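Local coordinates for matrix protein VP40 (Lake Victoria marburgvirus, PDB 5B0V) that builds the matrix layer of the virus, driving particle assembly and budding at the host plasma membrane, and helps evade interferon signalling, at residues G69-A74 against M103-Y108; Q186-D191 against V286-A291; D198-N203 against A310-S315. One frame throughout, in Å; residues are numbered along the deposited sequence.

Contact 1 closes first along the chain, and contacts 2 and 3 then interleave, in the order 186-191, 198-203, 286-291, 310-315. Contact 1 lies at the open end of the hairpin of strands 72-83 and 91-104. Contact 2, centred about 12 Å away, starts where neighbouring strand 176-187 of the same sheet runs out; backbone bonds join Cys72 to Leu188 and Ala74 to Gln186. It spans from this four-stranded sheet to the three-stranded one, probably across the junction of the two VP40 domains. Contact 3, about 14 Å from contact 1 and 18 Å from contact 2 between centres, adds a helix end and the loop after strand 304-309, and touches contact 1 through Leu200 against Phe106.

Contact 1: residues G69-A74 against M103-Y108; sequences GNVCHA and MSNFEY
Met103, built as selenomethionine, pairs with His73 through two backbone bonds: His73 N reaches Met103 O at 2.8 Å, and Met103 N reaches His73 O. Their side chains share the face of the sheet that helix 110-119 covers, Met103 against Thr113 and His73 against Leu110. On this face a water lies within bonding distance of Met103 O, His73 ND1 and Asn105 OD1, with more acceptors around it than it has protons.

Ser104 comes next, opposite Cys72 in a non-hydrogen-bonded pair whose CA atoms are 4.1 Å apart. Both side chains leave by the other face, where Cys72 SG lies against Ser104 CB at 3.7 Å. Ser104 N and OG both bond to Glu107 OE2, the nitrogen from above the carboxylate plane and the hydroxyl on the anti lone pair; Arg194 adds a salt bridge to the same oxygen. This is the open end of the antiparallel hairpin of strands 72-83 and 91-104, and Glu107 N bonding back to Ser104 O marks the chain turning away from it.

Asn105 N still bonds to Val71 O, 2.9 Å away. The Asn105 side chain runs beside that of Val71, with ND2 3.5 Å from Val71 CB and bonded to Lys68 O. A chi1 of -71° sets Asn105 CG beside its backbone N, 3.6 Å from Val71 O. Asn105 OD1 comes to the edge of the His73 ring, in its plane.

Phe106 N hydrogen-bonds to Gly69 O at 3.1 Å, in the carbonyl plane on a lone pair. The ring presents its CD2 edge to that oxygen, while Ser104 OG sits above one ring face, displaced toward the rim. Phe106 also packs on Met276.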
loop_
_atom_site.group_PDB
_atom_site.type_symbol
_atom_site.label_atom_id
_atom_site.label_comp_id
_atom_site.label_asym_id
_atom_site.label_seq_id
_atom_site.Cartn_x
_atom_site.Cartn_y
_atom_site.Cartn_z
ATOM N N GLY A 69 -11.224 0.335 -16.058
ATOM C CA GLY A 69 -12.144 1.055 -15.193
ATOM C C GLY A 69 -13.262 0.211 -14.636
ATOM O O GLY A 69 -13.878 0.570 -13.633
ATOM N N ASN A 70 -13.512 -0.928 -15.272
ATOM C CA ASN A 70 -14.606 -1.837 -14.880
ATOM C C ASN A 70 -14.175 -2.996 -13.957
ATOM O O ASN A 70 -14.752 -4.072 -13.987
ATOM C CB ASN A 70 -15.228 -2.403 -16.143
ATOM C CG ASN A 70 -14.245 -3.256 -16.945
ATOM O OD1 ASN A 70 -13.034 -2.967 -17.019
ATOM N ND2 ASN A 70 -14.769 -4.315 -17.559
ATOM N N VAL A 71 -13.117 -2.797 -13.185
ATOM C CA VAL A 71 -12.693 -3.792 -12.238
ATOM C C VAL A 71 -13.080 -3.250 -10.887
ATOM O O VAL A 71 -12.814 -2.081 -10.616
ATOM C CB VAL A 71 -11.185 -4.040 -12.368
ATOM C CG1 VAL A 71 -10.704 -4.990 -11.298
ATOM C CG2 VAL A 71 -10.885 -4.598 -13.749
ATOM N N CYS A 72 -13.737 -4.086 -10.070
ATOM C CA CYS A 72 -14.219 -3.659 -8.755
ATOM C C CYS A 72 -13.479 -4.369 -7.649
ATOM O O CYS A 72 -13.184 -5.564 -7.722
ATOM C CB CYS A 72 -15.730 -3.904 -8.561
ATOM S SG CYS A 72 -16.708 -3.130 -9.847
ATOM N N HIS A 73 -13.211 -3.621 -6.599
ATOM C CA HIS A 73 -12.630 -4.198 -5.448
ATOM C C HIS A 73 -13.529 -3.933 -4.288
ATOM O O HIS A 73 -14.089 -2.860 -4.167
ATOM C CB HIS A 73 -11.208 -3.637 -5.241
ATOM C CG HIS A 73 -10.242 -4.066 -6.314
ATOM N ND1 HIS A 73 -9.829 -3.231 -7.332
ATOM C CD2 HIS A 73 -9.670 -5.270 -6.563
ATOM C CE1 HIS A 73 -9.024 -3.894 -8.143
ATOM N NE2 HIS A 73 -8.912 -5.132 -7.703
ATOM N N ALA A 74 -13.664 -4.947 -3.439
ATOM C CA ALA A 74 -14.175 -4.777 -2.077
ATOM C C ALA A 74 -12.980 -4.524 -1.163
ATOM O O ALA A 74 -11.988 -5.261 -1.210
ATOM C CB ALA A 74 -14.906 -6.014 -1.625
HETATM N N MSE A 103 -15.458 -0.322 -4.680
HETATM C CA MSE A 103 -15.147 0.705 -5.688
HETATM C C MSE A 103 -14.692 0.090 -6.980
HETATM O O MSE A 103 -14.041 -0.947 -7.008
HETATM C CB MSE A 103 -14.015 1.602 -5.197
HETATM C CG MSE A 103 -13.916 2.940 -5.930
HETATM SE SE MSE A 103 -12.286 3.843 -5.293
HETATM C CE MSE A 103 -11.096 2.604 -6.242
ATOM N N SER A 104 -15.066 0.730 -8.076
ATOM C CA SER A 104 -14.559 0.338 -9.379
ATOM C C SER A 104 -13.436 1.300 -9.789
ATOM O O SER A 104 -13.421 2.479 -9.412
ATOM C CB SER A 104 -15.687 0.339 -10.405
ATOM O OG SER A 104 -16.303 1.618 -10.452
ATOM N N ASN A 105 -12.502 0.791 -10.569
ATOM C CA ASN A 105 -11.333 1.572 -10.927
ATOM C C ASN A 105 -11.627 2.941 -11.543
ATOM O O ASN A 105 -10.886 3.887 -11.311
ATOM C CB ASN A 105 -10.411 0.753 -11.822
ATOM C CG ASN A 105 -9.725 -0.372 -11.067
ATOM O OD1 ASN A 105 -9.748 -0.420 -9.842
ATOM N ND2 ASN A 105 -9.147 -1.299 -11.795
ATOM N N PHE A 106 -12.725 3.087 -12.278
ATOM C CA PHE A 106 -13.022 4.404 -12.886
ATOM C C PHE A 106 -13.429 5.471 -11.869
ATOM O O PHE A 106 -13.362 6.641 -12.178
ATOM C CB PHE A 106 -14.076 4.315 -13.984
ATOM C CG PHE A 106 -15.455 4.060 -13.474
ATOM C CD1 PHE A 106 -16.225 5.091 -12.903
ATOM C CD2 PHE A 106 -16.012 2.787 -13.570
ATOM C CE1 PHE A 106 -17.509 4.831 -12.420
ATOM C CE2 PHE A 106 -17.301 2.528 -13.096
ATOM C CZ PHE A 106 -18.044 3.548 -12.512
ATOM N N GLU A 107 -13.837 5.076 -10.660
ATOM C CA GLU A 107 -14.315 6.052 -9.675
ATOM C C GLU A 107 -13.183 6.872 -9.067
ATOM O O GLU A 107 -13.375 8.029 -8.706
ATOM C CB GLU A 107 -15.105 5.359 -8.578
ATOM C CG GLU A 107 -16.318 4.569 -9.054
ATOM C CD GLU A 107 -17.065 3.923 -7.915
ATOM O OE1 GLU A 107 -17.395 4.686 -6.980
ATOM O OE2 GLU A 107 -17.335 2.687 -7.962
ATOM N N TYR A 108 -11.988 6.290 -9.009
ATOM C CA TYR A 108 -10.801 7.013 -8.533
ATOM C C TYR A 108 -9.537 6.251 -8.855
ATOM O O TYR A 108 -9.541 5.031 -8.771
ATOM C CB TYR A 108 -10.897 7.207 -7.021
ATOM C CG TYR A 108 -10.171 8.430 -6.562
ATOM C CD1 TYR A 108 -8.841 8.371 -6.215
ATOM C CD2 TYR A 108 -10.810 9.659 -6.519
ATOM C CE1 TYR A 108 -8.156 9.497 -5.817
ATOM C CE2 TYR A 108 -10.136 10.793 -6.127
ATOM C CZ TYR A 108 -8.808 10.700 -5.781
ATOM O OH TYR A 108 -8.112 11.816 -5.381
HETATM O O HOH W 1 -11.346 -1.190 -7.648
#

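Contact 2: residues Q186-D191 against V286-A291; sequences QKLPDD and VVYFQA
Tyr288 reaches across from strand 286-290 and is held by Asp191 and Pro189 at the far end of its ring. The hydroxyl OH donates to Asp191 OD1, 2.6 Å away, which receives it on its syn lone pair, on the side of the other carboxylate oxygen. Carboxylate and ring planes are only 22° apart, although the two side chains cross at about a right angle, and OD1 lies at the ring edge, in its plane. Tyr288 CB points toward the 186-191 segment, and with CG beside the backbone N (chi1 -74°) the side chain continues from there.

Pro189 closes over one face of the same ring. Its CD stands 4.1 Å from the Tyr288 ring centroid and 28° off the normal, a CH-pi contact, while its CG slides outward to 3.4 Å from Tyr288 OH. This tight grip sits on the partly exposed side of the contact, since Pro189 and Asp191 both keep some access to solvent.

The looser contacts are with buried residues. Leu188 CD2 comes no closer to Tyr288 CB than 4.3 Å, its side chain being also packed against Cys72, Ala74 and Ile102 of the hairpin. Val286 CB lies 3.8 Å from Asp191 O, and the backbones are not paired here. Side chains therefore join the chain leaving strand 176-187, in the four-stranded sheet, to strand 286-290, which is outermost of the three-stranded sheet within this chain.

Arg262 NH1, from neighbouring strand 260-264, also bonds to Tyr288 OH. The buried phenol thus has two partners, Asp191 taking its proton and Arg262 donating one, and the nearby positive charge would be expected to strengthen its donation to the carboxylate.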
loop_
_atom_site.group_PDB
_atom_site.type_symbol
_atom_site.label_atom_id
_atom_site.label_comp_id
_atom_site.label_asym_id
_atom_site.label_seq_id
_atom_site.Cartn_x
_atom_site.Cartn_y
_atom_site.Cartn_z
ATOM N N GLN A 186 -10.157 -7.188 -2.377
ATOM C CA GLN A 186 -10.554 -8.328 -3.160
ATOM C C GLN A 186 -11.311 -7.879 -4.383
ATOM O O GLN A 186 -12.197 -7.049 -4.296
ATOM C CB GLN A 186 -11.421 -9.214 -2.323
ATOM C CG GLN A 186 -10.770 -9.561 -1.018
ATOM C CD GLN A 186 -11.514 -10.640 -0.274
ATOM O OE1 GLN A 186 -12.687 -10.471 0.128
ATOM N NE2 GLN A 186 -10.827 -11.769 -0.070
ATOM N N LYS A 187 -10.946 -8.449 -5.520
ATOM C CA LYS A 187 -11.629 -8.216 -6.761
ATOM C C LYS A 187 -12.975 -8.971 -6.712
ATOM O O LYS A 187 -13.017 -10.154 -6.373
ATOM C CB LYS A 187 -10.715 -8.669 -7.912
ATOM C CG LYS A 187 -11.390 -8.768 -9.264
ATOM C CD LYS A 187 -10.521 -9.292 -10.408
ATOM N N LEU A 188 -14.075 -8.266 -6.982
ATOM C CA LEU A 188 -15.390 -8.914 -7.111
ATOM C C LEU A 188 -15.359 -9.733 -8.374
ATOM O O LEU A 188 -14.691 -9.348 -9.313
ATOM C CB LEU A 188 -16.500 -7.887 -7.267
ATOM C CG LEU A 188 -17.146 -7.274 -6.040
ATOM C CD1 LEU A 188 -16.124 -6.870 -5.007
ATOM C CD2 LEU A 188 -17.953 -6.068 -6.479
ATOM N N PRO A 189 -16.089 -10.854 -8.418
ATOM C CA PRO A 189 -16.136 -11.654 -9.647
ATOM C C PRO A 189 -16.779 -10.891 -10.789
ATOM O O PRO A 189 -17.440 -9.884 -10.582
ATOM C CB PRO A 189 -17.007 -12.849 -9.265
ATOM C CG PRO A 189 -16.944 -12.923 -7.779
ATOM C CD PRO A 189 -16.775 -11.515 -7.299
ATOM N N ASP A 190 -16.589 -11.374 -12.002
ATOM C CA ASP A 190 -17.061 -10.645 -13.181
ATOM C C ASP A 190 -18.567 -10.544 -13.259
ATOM O O ASP A 190 -19.071 -9.628 -13.911
ATOM C CB ASP A 190 -16.474 -11.244 -14.464
ATOM C CG ASP A 190 -14.966 -11.047 -14.553
ATOM O OD1 ASP A 190 -14.317 -10.922 -13.480
ATOM O OD2 ASP A 190 -14.422 -11.018 -15.675
ATOM N N ASP A 191 -19.299 -11.429 -12.580
ATOM C CA ASP A 191 -20.772 -11.362 -12.592
ATOM C C ASP A 191 -21.376 -10.282 -11.675
ATOM O O ASP A 191 -22.580 -10.248 -11.466
ATOM C CB ASP A 191 -21.415 -12.744 -12.321
ATOM C CG ASP A 191 -21.146 -13.287 -10.912
ATOM O OD1 ASP A 191 -20.886 -12.492 -9.985
ATOM O OD2 ASP A 191 -21.200 -14.536 -10.749
ATOM N N VAL A 286 -26.709 -10.182 -10.395
ATOM C CA VAL A 286 -26.258 -10.531 -9.060
ATOM C C VAL A 286 -25.636 -9.318 -8.372
ATOM O O VAL A 286 -24.821 -8.646 -8.971
ATOM C CB VAL A 286 -25.215 -11.650 -9.123
ATOM C CG1 VAL A 286 -24.733 -12.014 -7.712
ATOM C CG2 VAL A 286 -25.767 -12.875 -9.845
ATOM N N VAL A 287 -25.994 -9.065 -7.110
ATOM C CA VAL A 287 -25.365 -7.989 -6.340
ATOM C C VAL A 287 -24.518 -8.481 -5.211
ATOM O O VAL A 287 -24.906 -9.325 -4.455
ATOM C CB VAL A 287 -26.352 -7.031 -5.709
ATOM C CG1 VAL A 287 -26.926 -6.138 -6.765
ATOM C CG2 VAL A 287 -27.454 -7.776 -5.008
ATOM N N TYR A 288 -23.346 -7.900 -5.100
ATOM C CA TYR A 288 -22.446 -8.227 -4.043
ATOM C C TYR A 288 -22.544 -7.145 -3.012
ATOM O O TYR A 288 -22.835 -6.012 -3.323
ATOM C CB TYR A 288 -21.018 -8.332 -4.585
ATOM C CG TYR A 288 -20.820 -9.588 -5.377
ATOM C CD1 TYR A 288 -21.190 -9.651 -6.692
ATOM C CD2 TYR A 288 -20.298 -10.706 -4.799
ATOM C CE1 TYR A 288 -21.021 -10.794 -7.429
ATOM C CE2 TYR A 288 -20.133 -11.863 -5.525
ATOM C CZ TYR A 288 -20.506 -11.902 -6.840
ATOM O OH TYR A 288 -20.303 -13.061 -7.560
ATOM N N PHE A 289 -22.316 -7.502 -1.770
ATOM C CA PHE A 289 -22.280 -6.506 -0.731
ATOM C C PHE A 289 -21.346 -6.997 0.371
ATOM O O PHE A 289 -20.950 -8.163 0.409
ATOM C CB PHE A 289 -23.712 -6.197 -0.213
ATOM C CG PHE A 289 -24.356 -7.319 0.568
ATOM C CD1 PHE A 289 -25.052 -8.329 -0.082
ATOM C CD2 PHE A 289 -24.289 -7.348 1.938
ATOM C CE1 PHE A 289 -25.659 -9.355 0.623
ATOM C CE2 PHE A 289 -24.885 -8.363 2.647
ATOM C CZ PHE A 289 -25.566 -9.367 1.996
ATOM N N GLN A 290 -20.986 -6.088 1.250
ATOM C CA GLN A 290 -20.027 -6.390 2.282
ATOM C C GLN A 290 -20.704 -6.483 3.623
ATOM O O GLN A 290 -21.541 -5.638 3.961
ATOM C CB GLN A 290 -19.009 -5.275 2.388
ATOM C CG GLN A 290 -18.315 -4.901 1.108
ATOM C CD GLN A 290 -17.119 -4.065 1.435
ATOM O OE1 GLN A 290 -17.239 -2.853 1.625
ATOM N NE2 GLN A 290 -15.955 -4.723 1.592
ATOM N N ALA A 291 -20.323 -7.508 4.379
ATOM C CA ALA A 291 -20.681 -7.629 5.781
ATOM C C ALA A 291 -19.514 -8.277 6.491
ATOM O O ALA A 291 -18.694 -8.907 5.842
ATOM C CB ALA A 291 -21.911 -8.470 5.942
#

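Contact 3: residues D198-N203 against A310-S315; sequences DKLIGN and ANPTLS
The C-terminal end of helix 197-201, with Gly202 just beyond it, receives Asn311 from the loop that follows strand 304-309. Asn311 CG stands anti to its backbone N (chi1 179°), which puts it 3.1 Å from Leu200 O. ND2 then donates to Gly202 O at 3.0 Å, with an N-H...O angle of 151°; that oxygen lies near the amide plane, while the donor is tilted slightly from the carbonyl plane.

Around this bond the backbones come close. Leu200 O takes a CA-H...O contact from Asn311 CA at 3.1 Å, and Pro312 CD lies 3.5 Å from the same Leu200 O. One residue earlier in the helix, Lys199 O meets Ala310 CB at 3.5 Å, while Leu200 CD2 comes against Ala310 O. Leu314 CD1 touches Asn203 CB at 4.0 Å, on the more exposed flank. Within the loop Leu314 N bonds to Asn311 O; separately, Thr313 N to Asn311 OD1 would make an Asx turn, but the place of OD1 is doubtful. The arrangement is that of a helix C terminus whose departing chain gives a carbonyl to an asparagine amide from a distant loop.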
loop_
_atom_site.group_PDB
_atom_site.type_symbol
_atom_site.label_atom_id
_atom_site.label_comp_id
_atom_site.label_asym_id
_atom_site.label_seq_id
_atom_site.Cartn_x
_atom_site.Cartn_y
_atom_site.Cartn_z
ATOM N N ASP A 198 -23.289 7.265 -14.256
ATOM C CA ASP A 198 -24.058 8.481 -13.991
ATOM C C ASP A 198 -24.938 8.382 -12.743
ATOM O O ASP A 198 -25.162 9.393 -12.077
ATOM C CB ASP A 198 -24.891 8.894 -15.213
ATOM C CG ASP A 198 -25.801 7.777 -15.715
ATOM O OD1 ASP A 198 -26.897 7.580 -15.143
ATOM O OD2 ASP A 198 -25.412 7.102 -16.700
ATOM N N LYS A 199 -25.427 7.178 -12.428
ATOM C CA LYS A 199 -26.160 6.962 -11.185
ATOM C C LYS A 199 -25.221 7.138 -9.997
ATOM O O LYS A 199 -25.620 7.669 -8.954
ATOM C CB LYS A 199 -26.785 5.575 -11.147
ATOM C CG LYS A 199 -27.937 5.359 -12.104
ATOM C CD LYS A 199 -28.652 4.055 -11.757
ATOM C CE LYS A 199 -29.352 3.405 -12.943
ATOM N NZ LYS A 199 -29.276 1.910 -12.860
ATOM N N LEU A 200 -23.971 6.696 -10.174
ATOM C CA LEU A 200 -22.958 6.779 -9.129
ATOM C C LEU A 200 -22.486 8.198 -8.888
ATOM O O LEU A 200 -22.086 8.528 -7.766
ATOM C CB LEU A 200 -21.755 5.918 -9.470
ATOM C CG LEU A 200 -21.943 4.409 -9.361
ATOM C CD1 LEU A 200 -20.812 3.673 -10.056
ATOM C CD2 LEU A 200 -22.031 3.970 -7.912
ATOM N N ILE A 201 -22.503 9.028 -9.934
ATOM C CA ILE A 201 -22.109 10.436 -9.799
ATOM C C ILE A 201 -23.337 11.366 -9.654
ATOM O O ILE A 201 -23.199 12.535 -9.277
ATOM C CB ILE A 201 -21.157 10.887 -10.930
ATOM C CG1 ILE A 201 -21.796 10.680 -12.301
ATOM C CG2 ILE A 201 -19.853 10.098 -10.835
ATOM C CD1 ILE A 201 -21.317 11.658 -13.347
ATOM N N GLY A 202 -24.536 10.831 -9.897
ATOM C CA GLY A 202 -25.786 11.605 -9.787
ATOM C C GLY A 202 -26.304 11.813 -8.371
ATOM O O GLY A 202 -25.615 11.553 -7.404
ATOM N N ASN A 203 -27.524 12.301 -8.241
ATOM C CA ASN A 203 -28.138 12.450 -6.904
ATOM C C ASN A 203 -29.539 11.959 -6.925
ATOM O O ASN A 203 -30.390 12.478 -6.241
ATOM C CB ASN A 203 -28.107 13.895 -6.429
ATOM C CG ASN A 203 -28.424 14.858 -7.538
ATOM O OD1 ASN A 203 -29.359 14.644 -8.301
ATOM N ND2 ASN A 203 -27.620 15.912 -7.661
ATOM N N ALA A 310 -27.363 5.973 -5.125
ATOM C CA ALA A 310 -26.278 5.130 -5.612
ATOM C C ALA A 310 -24.949 5.822 -5.373
ATOM O O ALA A 310 -23.949 5.195 -5.109
ATOM C CB ALA A 310 -26.485 4.837 -7.078
ATOM N N ASN A 311 -24.960 7.134 -5.470
ATOM C CA ASN A 311 -23.774 7.934 -5.290
ATOM C C ASN A 311 -23.251 7.769 -3.885
ATOM O O ASN A 311 -23.902 8.235 -2.954
ATOM C CB ASN A 311 -24.114 9.403 -5.580
ATOM C CG ASN A 311 -22.941 10.329 -5.391
ATOM O OD1 ASN A 311 -22.079 10.101 -4.542
ATOM N ND2 ASN A 311 -22.895 11.392 -6.192
ATOM N N PRO A 312 -22.049 7.140 -3.735
ATOM C CA PRO A 312 -21.491 6.773 -2.440
ATOM C C PRO A 312 -21.090 7.968 -1.576
ATOM O O PRO A 312 -20.968 7.833 -0.362
ATOM C CB PRO A 312 -20.263 5.943 -2.812
ATOM C CG PRO A 312 -19.802 6.516 -4.090
ATOM C CD PRO A 312 -21.081 6.857 -4.819
ATOM N N THR A 313 -20.918 9.129 -2.196
ATOM C CA THR A 313 -20.647 10.362 -1.469
ATOM C C THR A 313 -21.924 10.817 -0.681
ATOM O O THR A 313 -21.840 11.673 0.189
ATOM C CB THR A 313 -20.054 11.450 -2.425
ATOM O OG1 THR A 313 -20.978 11.727 -3.468
ATOM C CG2 THR A 313 -18.745 10.973 -3.075
ATOM N N LEU A 314 -23.091 10.212 -0.947
ATOM C CA LEU A 314 -24.340 10.572 -0.266
ATOM C C LEU A 314 -24.913 9.348 0.482
ATOM O O LEU A 314 -26.084 9.000 0.323
ATOM C CB LEU A 314 -25.377 11.103 -1.272
ATOM C CG LEU A 314 -24.928 12.229 -2.215
ATOM C CD1 LEU A 314 -25.845 12.419 -3.421
ATOM C CD2 LEU A 314 -24.800 13.537 -1.456
ATOM N N SER A 315 -24.095 8.693 1.304
ATOM C CA SER A 315 -24.642 7.642 2.187
ATOM C C SER A 315 -23.707 7.208 3.325
ATOM O O SER A 315 -22.924 6.286 3.149
ATOM C CB SER A 315 -25.094 6.412 1.366
ATOM O OG SER A 315 -24.157 6.126 0.343
#